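Local atomic coordinates of protein LRIM1 (PDB entry 3O53), a protein that forms a complex with the leucine-rich repeat protein APL1C that regulates complement-like immunity in the mosquito Anopheles gambiae. Residues D169-L174 against A191-L196. Sequence-based numbering, arbitrary orientation.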
loop_
_atom_site.group_PDB
_atom_site.type_symbol
_atom_site.label_atom_id
_atom_site.label_comp_id
_atom_site.label_asym_id
_atom_site.label_seq_id
_atom_site.Cartn_x
_atom_site.Cartn_y
_atom_site.Cartn_z
ATOM N N ASP A 169 -8.586 13.275 -3.529
ATOM C CA ASP A 169 -8.193 14.066 -4.691
ATOM C C ASP A 169 -6.739 13.862 -5.101
ATOM O O ASP A 169 -6.317 14.355 -6.149
ATOM C CB ASP A 169 -8.439 15.550 -4.416
ATOM C CG ASP A 169 -9.909 15.872 -4.244
ATOM O OD1 ASP A 169 -10.749 15.080 -4.721
ATOM O OD2 ASP A 169 -10.223 16.915 -3.633
ATOM N N THR A 170 -5.981 13.130 -4.291
ATOM C CA THR A 170 -4.550 12.966 -4.524
ATOM C C THR A 170 -4.117 11.531 -4.826
ATOM O O THR A 170 -3.094 11.310 -5.475
ATOM C CB THR A 170 -3.743 13.436 -3.297
ATOM O OG1 THR A 170 -4.156 12.692 -2.144
ATOM C CG2 THR A 170 -3.963 14.923 -3.049
ATOM N N LEU A 171 -4.873 10.551 -4.345
ATOM C CA LEU A 171 -4.415 9.166 -4.398
ATOM C C LEU A 171 -4.379 8.672 -5.843
ATOM O O LEU A 171 -5.370 8.743 -6.559
ATOM C CB LEU A 171 -5.309 8.259 -3.542
ATOM C CG LEU A 171 -4.758 6.855 -3.260
ATOM C CD1 LEU A 171 -3.473 6.925 -2.448
ATOM C CD2 LEU A 171 -5.785 5.978 -2.544
ATOM N N GLU A 172 -3.220 8.172 -6.253
ATOM C CA GLU A 172 -3.021 7.662 -7.605
ATOM C C GLU A 172 -2.782 6.157 -7.619
ATOM O O GLU A 172 -3.197 5.474 -8.538
ATOM C CB GLU A 172 -1.844 8.385 -8.264
ATOM C CG GLU A 172 -2.113 9.875 -8.460
ATOM C CD GLU A 172 -0.969 10.621 -9.121
ATOM O OE1 GLU A 172 0.093 10.011 -9.370
ATOM O OE2 GLU A 172 -1.139 11.829 -9.388
ATOM N N HIS A 173 -2.111 5.641 -6.597
ATOM C CA HIS A 173 -1.799 4.221 -6.546
ATOM C C HIS A 173 -2.063 3.671 -5.148
ATOM O O HIS A 173 -1.560 4.202 -4.158
ATOM C CB HIS A 173 -0.333 3.976 -6.919
ATOM C CG HIS A 173 0.041 4.487 -8.280
ATOM N ND1 HIS A 173 -0.261 3.807 -9.441
ATOM C CD2 HIS A 173 0.700 5.606 -8.662
ATOM C CE1 HIS A 173 0.194 4.487 -10.480
ATOM N NE2 HIS A 173 0.781 5.582 -10.034
ATOM N N LEU A 174 -2.840 2.597 -5.080
ATOM C CA LEU A 174 -3.127 1.922 -3.814
ATOM C C LEU A 174 -2.810 0.436 -3.982
ATOM O O LEU A 174 -3.484 -0.245 -4.738
ATOM C CB LEU A 174 -4.605 2.119 -3.439
ATOM C CG LEU A 174 -5.109 1.488 -2.131
ATOM C CD1 LEU A 174 -4.231 1.876 -0.971
ATOM C CD2 LEU A 174 -6.568 1.885 -1.861
ATOM N N ALA A 191 -10.655 10.766 -7.529
ATOM C CA ALA A 191 -10.593 11.426 -8.827
ATOM C C ALA A 191 -9.340 11.060 -9.622
ATOM O O ALA A 191 -9.366 11.030 -10.850
ATOM C CB ALA A 191 -10.675 12.932 -8.643
ATOM N N LYS A 192 -8.250 10.774 -8.918
ATOM C CA LYS A 192 -6.961 10.552 -9.561
ATOM C C LYS A 192 -6.463 9.106 -9.519
ATOM O O LYS A 192 -5.371 8.820 -9.994
ATOM C CB LYS A 192 -5.899 11.450 -8.921
ATOM C CG LYS A 192 -6.117 12.931 -9.155
ATOM C CD LYS A 192 -4.829 13.705 -8.966
ATOM C CE LYS A 192 -4.968 15.141 -9.441
ATOM N NZ LYS A 192 -3.642 15.802 -9.567
ATOM N N LEU A 193 -7.240 8.197 -8.951
ATOM C CA LEU A 193 -6.752 6.834 -8.753
ATOM C C LEU A 193 -6.448 6.184 -10.100
ATOM O O LEU A 193 -7.324 6.071 -10.950
ATOM C CB LEU A 193 -7.782 6.005 -7.988
ATOM C CG LEU A 193 -7.307 4.622 -7.524
ATOM C CD1 LEU A 193 -6.140 4.776 -6.562
ATOM C CD2 LEU A 193 -8.455 3.836 -6.877
ATOM N N LYS A 194 -5.198 5.783 -10.297
ATOM C CA LYS A 194 -4.799 5.077 -11.514
ATOM C C LYS A 194 -4.735 3.565 -11.345
ATOM O O LYS A 194 -5.096 2.825 -12.254
ATOM C CB LYS A 194 -3.441 5.586 -11.984
ATOM C CG LYS A 194 -3.502 6.932 -12.680
ATOM C CD LYS A 194 -2.119 7.419 -13.076
ATOM C CE LYS A 194 -1.599 8.472 -12.117
ATOM N NZ LYS A 194 -2.381 9.738 -12.210
ATOM N N THR A 195 -4.251 3.094 -10.199
ATOM C CA THR A 195 -4.098 1.659 -10.011
ATOM C C THR A 195 -4.601 1.217 -8.639
ATOM O O THR A 195 -4.377 1.886 -7.635
ATOM C CB THR A 195 -2.629 1.210 -10.196
ATOM O OG1 THR A 195 -1.871 1.512 -9.023
ATOM C CG2 THR A 195 -2.001 1.905 -11.395
ATOM N N LEU A 196 -5.297 0.086 -8.620
ATOM C CA LEU A 196 -5.747 -0.520 -7.380
ATOM C C LEU A 196 -5.393 -1.990 -7.418
ATOM O O LEU A 196 -5.901 -2.725 -8.256
ATOM C CB LEU A 196 -7.261 -0.348 -7.232
ATOM C CG LEU A 196 -7.915 -1.026 -6.033
ATOM C CD1 LEU A 196 -7.335 -0.481 -4.730
ATOM C CD2 LEU A 196 -9.429 -0.821 -6.097
HETATM O O HOH W 1 -4.156 16.533 -6.393
HETATM O O HOH W 2 -7.720 9.874 -6.322
#
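Two neighbouring coils in the solenoid of the LRIM1 leucine-rich repeat domain meet here, with His173 and Leu174 bridged in parallel to Thr195 and Leu196. Glu172 O is gripped twice, by Lys194 N at 2.7 Å and by Thr195 N at 3.1 Å, the latter nearly along the C=O axis; two residues beyond Glu172, Leu174 N donates to Thr195 O. On the face that carries His173 and Thr195, the imidazole turns its edge to the threonine: ND1 and OG1 lie 2.8 Å apart in the ring plane, a hydrogen bond in which either may donate, while Thr195 CG2 sits close to the same nitrogen. Beside them Glu172 runs extended next to Lys194, whose chain bends at chi3 (-102°) and chi4 (-68°); OE2 is hydrogen-bonded to Gln147 NE2 of the preceding coil, and its salt bridge to Lys194 NZ is long, 3.7 Å. Where the strands have not yet begun, a water joins Leu171 O (2.6 Å) to Lys192 N. On the inner side, leucines of the two coils lie side by side, pointing the same way: Leu171 CG against Leu193 CD1, and Leu174 CD2 against Leu196 CD1 at 3.8 Å. Such a leucine ladder behind parallel strands is the hallmark of the leucine-rich repeat fold.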